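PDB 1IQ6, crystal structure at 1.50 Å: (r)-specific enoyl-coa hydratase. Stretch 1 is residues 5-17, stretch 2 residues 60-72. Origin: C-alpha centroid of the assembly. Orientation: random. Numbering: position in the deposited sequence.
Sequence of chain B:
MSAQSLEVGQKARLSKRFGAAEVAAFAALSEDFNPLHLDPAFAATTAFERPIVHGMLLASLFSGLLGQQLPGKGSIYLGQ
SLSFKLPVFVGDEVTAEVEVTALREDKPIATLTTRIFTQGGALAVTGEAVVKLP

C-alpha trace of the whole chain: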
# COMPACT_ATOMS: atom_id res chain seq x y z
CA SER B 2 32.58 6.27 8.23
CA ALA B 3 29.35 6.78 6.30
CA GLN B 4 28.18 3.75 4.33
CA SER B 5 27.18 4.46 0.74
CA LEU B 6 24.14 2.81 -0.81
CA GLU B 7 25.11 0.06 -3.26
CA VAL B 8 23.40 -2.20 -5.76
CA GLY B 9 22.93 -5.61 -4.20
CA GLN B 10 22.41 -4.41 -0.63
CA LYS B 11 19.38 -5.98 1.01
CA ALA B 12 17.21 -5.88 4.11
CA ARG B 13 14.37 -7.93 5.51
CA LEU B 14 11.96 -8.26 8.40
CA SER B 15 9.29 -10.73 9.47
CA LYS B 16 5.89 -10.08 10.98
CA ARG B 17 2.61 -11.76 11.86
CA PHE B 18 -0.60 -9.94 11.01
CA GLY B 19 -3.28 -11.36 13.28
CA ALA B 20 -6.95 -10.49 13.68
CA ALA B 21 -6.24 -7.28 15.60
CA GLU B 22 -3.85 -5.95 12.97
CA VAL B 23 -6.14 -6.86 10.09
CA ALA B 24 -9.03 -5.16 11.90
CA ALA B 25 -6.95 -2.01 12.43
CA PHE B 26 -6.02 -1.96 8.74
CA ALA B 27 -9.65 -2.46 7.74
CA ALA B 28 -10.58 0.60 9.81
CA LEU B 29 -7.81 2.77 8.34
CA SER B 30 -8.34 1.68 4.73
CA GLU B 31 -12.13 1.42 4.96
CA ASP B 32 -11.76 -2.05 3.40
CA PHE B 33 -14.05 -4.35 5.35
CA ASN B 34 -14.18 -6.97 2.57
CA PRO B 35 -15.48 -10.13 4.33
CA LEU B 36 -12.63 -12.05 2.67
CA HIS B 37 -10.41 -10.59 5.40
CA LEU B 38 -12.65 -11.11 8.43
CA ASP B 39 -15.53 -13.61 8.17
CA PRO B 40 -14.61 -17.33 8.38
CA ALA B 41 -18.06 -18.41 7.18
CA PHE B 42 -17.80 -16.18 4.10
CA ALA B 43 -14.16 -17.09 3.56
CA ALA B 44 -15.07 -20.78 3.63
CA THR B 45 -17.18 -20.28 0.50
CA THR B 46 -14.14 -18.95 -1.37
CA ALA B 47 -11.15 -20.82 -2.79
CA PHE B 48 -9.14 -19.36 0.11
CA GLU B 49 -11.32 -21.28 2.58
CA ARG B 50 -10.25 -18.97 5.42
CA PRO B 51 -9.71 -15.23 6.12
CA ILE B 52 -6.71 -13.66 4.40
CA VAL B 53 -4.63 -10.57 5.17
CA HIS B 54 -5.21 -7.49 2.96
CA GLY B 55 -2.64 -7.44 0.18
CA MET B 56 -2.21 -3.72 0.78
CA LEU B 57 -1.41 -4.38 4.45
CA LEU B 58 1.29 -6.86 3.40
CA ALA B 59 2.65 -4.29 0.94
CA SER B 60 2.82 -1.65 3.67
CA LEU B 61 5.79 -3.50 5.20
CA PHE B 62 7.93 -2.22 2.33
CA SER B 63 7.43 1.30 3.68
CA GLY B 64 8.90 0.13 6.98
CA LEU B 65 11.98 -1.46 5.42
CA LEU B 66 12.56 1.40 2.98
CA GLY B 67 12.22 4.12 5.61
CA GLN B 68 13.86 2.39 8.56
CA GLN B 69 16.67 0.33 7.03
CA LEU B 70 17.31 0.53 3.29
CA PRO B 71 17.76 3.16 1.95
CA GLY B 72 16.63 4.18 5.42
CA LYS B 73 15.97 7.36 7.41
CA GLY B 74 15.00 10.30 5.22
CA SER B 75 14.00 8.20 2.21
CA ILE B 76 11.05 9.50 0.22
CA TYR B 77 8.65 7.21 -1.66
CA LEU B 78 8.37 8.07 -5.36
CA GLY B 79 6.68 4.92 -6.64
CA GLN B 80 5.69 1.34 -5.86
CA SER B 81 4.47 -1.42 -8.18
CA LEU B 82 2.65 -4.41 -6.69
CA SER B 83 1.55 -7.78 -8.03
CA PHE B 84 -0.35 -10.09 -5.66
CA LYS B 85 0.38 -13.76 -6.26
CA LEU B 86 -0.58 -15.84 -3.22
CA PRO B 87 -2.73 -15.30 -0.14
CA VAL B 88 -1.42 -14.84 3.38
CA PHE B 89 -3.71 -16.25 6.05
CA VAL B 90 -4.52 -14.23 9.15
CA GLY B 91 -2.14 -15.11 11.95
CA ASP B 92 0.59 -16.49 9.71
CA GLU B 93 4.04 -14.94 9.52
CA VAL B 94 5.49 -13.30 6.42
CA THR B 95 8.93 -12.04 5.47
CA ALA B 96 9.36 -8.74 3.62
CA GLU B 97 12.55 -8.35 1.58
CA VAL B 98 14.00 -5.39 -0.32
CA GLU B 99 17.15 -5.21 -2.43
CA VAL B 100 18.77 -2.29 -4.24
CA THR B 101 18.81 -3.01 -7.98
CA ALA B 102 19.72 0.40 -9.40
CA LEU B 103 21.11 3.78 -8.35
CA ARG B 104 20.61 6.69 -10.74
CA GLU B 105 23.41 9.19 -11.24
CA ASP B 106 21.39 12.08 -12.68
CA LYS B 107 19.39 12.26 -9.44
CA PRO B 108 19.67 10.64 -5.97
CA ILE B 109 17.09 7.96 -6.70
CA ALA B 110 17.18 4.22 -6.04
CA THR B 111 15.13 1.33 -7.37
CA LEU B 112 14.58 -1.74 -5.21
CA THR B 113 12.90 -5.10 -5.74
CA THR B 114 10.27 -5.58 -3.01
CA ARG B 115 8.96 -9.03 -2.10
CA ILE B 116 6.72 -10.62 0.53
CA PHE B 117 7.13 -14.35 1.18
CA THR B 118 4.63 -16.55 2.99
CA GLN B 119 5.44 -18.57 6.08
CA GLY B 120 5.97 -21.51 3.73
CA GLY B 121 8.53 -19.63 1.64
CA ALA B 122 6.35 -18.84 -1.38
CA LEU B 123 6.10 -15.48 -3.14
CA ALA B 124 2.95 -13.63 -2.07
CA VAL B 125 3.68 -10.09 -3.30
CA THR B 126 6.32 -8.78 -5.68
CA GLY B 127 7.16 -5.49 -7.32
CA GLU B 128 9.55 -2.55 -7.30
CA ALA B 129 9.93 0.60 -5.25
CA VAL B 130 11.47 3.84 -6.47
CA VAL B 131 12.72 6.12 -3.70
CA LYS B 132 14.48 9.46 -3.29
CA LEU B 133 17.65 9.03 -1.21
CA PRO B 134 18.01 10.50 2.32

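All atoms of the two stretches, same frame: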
# COMPACT_ATOMS: atom_id res chain seq x y z
N SER B 5 27.90 4.11 1.95
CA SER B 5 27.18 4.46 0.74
C SER B 5 26.21 3.36 0.34
O SER B 5 26.42 2.18 0.63
CB SER B 5 28.17 4.70 -0.41
OG SER B 5 28.89 3.53 -0.71
N LEU B 6 25.14 3.76 -0.34
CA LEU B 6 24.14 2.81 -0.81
C LEU B 6 24.75 2.12 -2.03
O LEU B 6 25.40 2.78 -2.85
CB LEU B 6 22.86 3.54 -1.19
CG LEU B 6 21.64 2.68 -1.51
CD1 LEU B 6 21.26 1.86 -0.29
CD2 LEU B 6 20.48 3.57 -1.93
N GLU B 7 24.56 0.81 -2.14
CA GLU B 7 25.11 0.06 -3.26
C GLU B 7 24.15 -0.98 -3.80
O GLU B 7 23.36 -1.57 -3.06
CB GLU B 7 26.41 -0.65 -2.84
CG GLU B 7 27.53 0.27 -2.40
CD GLU B 7 28.79 -0.50 -2.04
OE1 GLU B 7 29.30 -1.23 -2.91
OE2 GLU B 7 29.27 -0.36 -0.90
N VAL B 8 24.23 -1.20 -5.11
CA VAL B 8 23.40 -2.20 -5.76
C VAL B 8 23.74 -3.54 -5.12
O VAL B 8 24.91 -3.86 -4.90
CB VAL B 8 23.71 -2.26 -7.28
CG1 VAL B 8 23.01 -3.46 -7.91
CG2 VAL B 8 23.25 -0.97 -7.94
N GLY B 9 22.71 -4.32 -4.81
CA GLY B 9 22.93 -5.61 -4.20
C GLY B 9 22.69 -5.64 -2.70
O GLY B 9 22.54 -6.71 -2.12
N GLN B 10 22.66 -4.47 -2.07
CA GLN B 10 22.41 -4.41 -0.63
C GLN B 10 20.96 -4.82 -0.40
O GLN B 10 20.09 -4.53 -1.22
CB GLN B 10 22.67 -3.00 -0.09
CG GLN B 10 24.13 -2.59 -0.18
CD GLN B 10 24.39 -1.20 0.38
OE1 GLN B 10 23.52 -0.34 0.34
NE2 GLN B 10 25.60 -0.98 0.89
N LYS B 11 20.72 -5.51 0.71
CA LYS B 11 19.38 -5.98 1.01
C LYS B 11 19.02 -5.87 2.48
O LYS B 11 19.88 -5.69 3.34
CB LYS B 11 19.23 -7.43 0.55
CG LYS B 11 20.26 -8.38 1.13
CD LYS B 11 20.11 -9.78 0.55
CE LYS B 11 21.18 -10.73 1.06
NZ LYS B 11 21.14 -10.91 2.53
N ALA B 12 17.72 -5.96 2.75
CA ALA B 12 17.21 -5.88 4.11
C ALA B 12 15.92 -6.66 4.17
O ALA B 12 15.22 -6.81 3.17
CB ALA B 12 16.96 -4.43 4.50
N ARG B 13 15.59 -7.16 5.35
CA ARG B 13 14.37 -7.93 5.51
C ARG B 13 13.85 -7.84 6.93
O ARG B 13 14.54 -7.42 7.85
CB ARG B 13 14.60 -9.40 5.14
CG ARG B 13 15.57 -10.13 6.07
CD ARG B 13 15.44 -11.65 5.95
NE ARG B 13 15.86 -12.16 4.65
CZ ARG B 13 15.86 -13.45 4.33
NH1 ARG B 13 16.26 -13.84 3.12
NH2 ARG B 13 15.47 -14.36 5.21
N LEU B 14 12.59 -8.23 7.09
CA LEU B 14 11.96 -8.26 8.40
C LEU B 14 10.81 -9.26 8.31
O LEU B 14 10.35 -9.59 7.21
CB LEU B 14 11.44 -6.88 8.82
CG LEU B 14 10.32 -6.16 8.05
CD1 LEU B 14 8.98 -6.85 8.26
CD2 LEU B 14 10.24 -4.72 8.55
N SER B 15 10.38 -9.78 9.45
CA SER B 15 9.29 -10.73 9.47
C SER B 15 8.23 -10.19 10.41
O SER B 15 8.54 -9.46 11.36
CB SER B 15 9.76 -12.10 9.94
OG SER B 15 10.67 -12.67 9.01
N LYS B 16 6.98 -10.55 10.14
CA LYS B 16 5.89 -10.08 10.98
C LYS B 16 4.65 -10.94 10.82
O LYS B 16 4.43 -11.52 9.76
CB LYS B 16 5.55 -8.63 10.62
CG LYS B 16 4.48 -8.04 11.51
CD LYS B 16 4.38 -6.54 11.34
CE LYS B 16 3.39 -5.97 12.34
NZ LYS B 16 3.39 -4.49 12.35
N ARG B 17 3.86 -11.01 11.88
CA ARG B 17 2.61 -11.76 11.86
C ARG B 17 1.45 -10.79 11.96
O ARG B 17 1.36 -10.01 12.91
CB ARG B 17 2.55 -12.73 13.05
CG ARG B 17 3.39 -13.97 12.92
CD ARG B 17 3.27 -14.85 14.17
NE ARG B 17 4.12 -16.03 14.09
CZ ARG B 17 3.82 -17.13 13.43
NH1 ARG B 17 4.67 -18.15 13.41
NH2 ARG B 17 2.66 -17.24 12.80
N SER B 60 2.42 -2.76 2.82
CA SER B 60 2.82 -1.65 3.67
C SER B 60 4.15 -1.90 4.40
O SER B 60 4.82 -0.96 4.81
CB SER B 60 1.72 -1.34 4.68
OG SER B 60 0.56 -0.85 4.01
N LEU B 61 4.53 -3.17 4.53
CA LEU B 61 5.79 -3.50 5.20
C LEU B 61 6.99 -2.96 4.43
O LEU B 61 8.05 -2.72 5.00
CB LEU B 61 5.93 -5.01 5.37
CG LEU B 61 5.01 -5.63 6.43
CD1 LEU B 61 5.22 -7.13 6.48
CD2 LEU B 61 5.29 -5.01 7.79
N PHE B 62 6.82 -2.76 3.12
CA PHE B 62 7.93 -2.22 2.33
C PHE B 62 8.27 -0.82 2.82
O PHE B 62 9.43 -0.44 2.89
CB PHE B 62 7.56 -2.16 0.84
CG PHE B 62 7.30 -3.52 0.22
CD1 PHE B 62 6.40 -3.65 -0.83
CD2 PHE B 62 7.96 -4.66 0.67
CE1 PHE B 62 6.14 -4.89 -1.42
CE2 PHE B 62 7.72 -5.91 0.09
CZ PHE B 62 6.81 -6.03 -0.96
N SER B 63 7.24 -0.06 3.19
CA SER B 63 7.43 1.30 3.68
C SER B 63 8.33 1.26 4.92
O SER B 63 9.21 2.11 5.09
CB SER B 63 6.08 1.95 4.02
OG SER B 63 6.18 3.36 4.04
N GLY B 64 8.10 0.27 5.78
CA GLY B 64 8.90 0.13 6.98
C GLY B 64 10.36 -0.17 6.68
O GLY B 64 11.26 0.44 7.25
N LEU B 65 10.61 -1.11 5.77
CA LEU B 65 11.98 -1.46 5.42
C LEU B 65 12.68 -0.31 4.70
O LEU B 65 13.83 0.02 5.01
CB LEU B 65 12.00 -2.70 4.53
CG LEU B 65 11.83 -4.03 5.26
CD1 LEU B 65 11.75 -5.17 4.25
CD2 LEU B 65 13.01 -4.24 6.21
N LEU B 66 11.99 0.31 3.75
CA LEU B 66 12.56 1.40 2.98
C LEU B 66 12.88 2.62 3.84
O LEU B 66 13.93 3.25 3.66
CB LEU B 66 11.60 1.80 1.86
CG LEU B 66 11.34 0.76 0.76
CD1 LEU B 66 10.15 1.20 -0.09
CD2 LEU B 66 12.59 0.58 -0.09
N GLY B 67 12.00 2.95 4.77
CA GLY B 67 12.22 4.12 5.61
C GLY B 67 13.06 3.91 6.86
O GLY B 67 13.66 4.85 7.37
N GLN B 68 13.11 2.67 7.35
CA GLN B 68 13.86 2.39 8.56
C GLN B 68 15.24 1.77 8.35
O GLN B 68 16.15 2.00 9.14
CB GLN B 68 13.04 1.49 9.48
CG GLN B 68 11.71 2.09 9.92
CD GLN B 68 11.89 3.30 10.83
OE1 GLN B 68 10.92 3.99 11.16
NE2 GLN B 68 13.12 3.56 11.25
N GLN B 69 15.40 1.00 7.27
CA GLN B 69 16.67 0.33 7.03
C GLN B 69 17.38 0.58 5.71
O GLN B 69 18.55 0.96 5.69
CB GLN B 69 16.49 -1.18 7.21
CG GLN B 69 16.21 -1.61 8.64
CD GLN B 69 16.03 -3.11 8.78
OE1 GLN B 69 16.85 -3.89 8.29
NE2 GLN B 69 14.96 -3.52 9.45
N LEU B 70 16.68 0.38 4.60
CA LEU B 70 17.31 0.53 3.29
C LEU B 70 16.35 1.07 2.24
O LEU B 70 15.37 0.40 1.89
CB LEU B 70 17.83 -0.84 2.85
CG LEU B 70 18.65 -0.95 1.57
CD1 LEU B 70 20.02 -0.33 1.79
CD2 LEU B 70 18.79 -2.42 1.19
N PRO B 71 16.63 2.27 1.68
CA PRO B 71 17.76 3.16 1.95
C PRO B 71 17.82 3.68 3.39
O PRO B 71 18.89 4.04 3.88
CB PRO B 71 17.56 4.29 0.94
CG PRO B 71 16.82 3.62 -0.18
CD PRO B 71 15.81 2.80 0.58
N GLY B 72 16.66 3.73 4.04
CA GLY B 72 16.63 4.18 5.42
C GLY B 72 16.10 5.58 5.70
O GLY B 72 15.47 6.21 4.85
O HOH W 1 17.80 -6.91 7.31
O HOH W 2 14.81 -6.29 10.45

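A strand beginning at Lys11 crosses the helix that enters stretch 2 from earlier in the chain and runs on to Gln68, at 132° between their N-to-C directions, with 8.8 Å between axes at closest approach. Ahead of the strand, a type II turn from Glu7 to Gln10 places Gly9 at a positive phi, where a CB would jam against the preceding carbonyl. The side chain of Gln10 braces this loop: OE1 accepts a hydrogen bond from Glu7 N (2.9 Å), and NE2 donates one to Ser5 O (3.3 Å).

Strand alternation turns Ala12, Leu14 and Lys16 toward the helix, while Arg13 and Ser15 point away. Leu61 and Leu65, one helical turn apart, meet them: Leu14 CD2 lies 3.7 Å from Leu65 CD2, and the aliphatic chain of Lys16 brings CD within 4.0 Å of Leu61 CD2. At Ala12 the backbones come within 6.5 Å, CA of Ala12 to CA of Leu70, and Ala12 CB lies 4.0 Å from Leu70 CB; a methyl suits so close an approach. Beyond the helix, Leu70 reaches Leu6, CD1 to CD1 at 3.3 Å, a tight apolar contact, and Pro71, following a cis peptide bond, offers CG to Leu6 CD2 at 4.1 Å.

No direct hydrogen bond joins the stretches; water links them instead. Water 2 donates to Arg13 O (2.8 Å) and accepts from Gln69 NE2 (2.9 Å), so the amide of Gln69, polar as suits an exposed residue, serves the strand backbone through water.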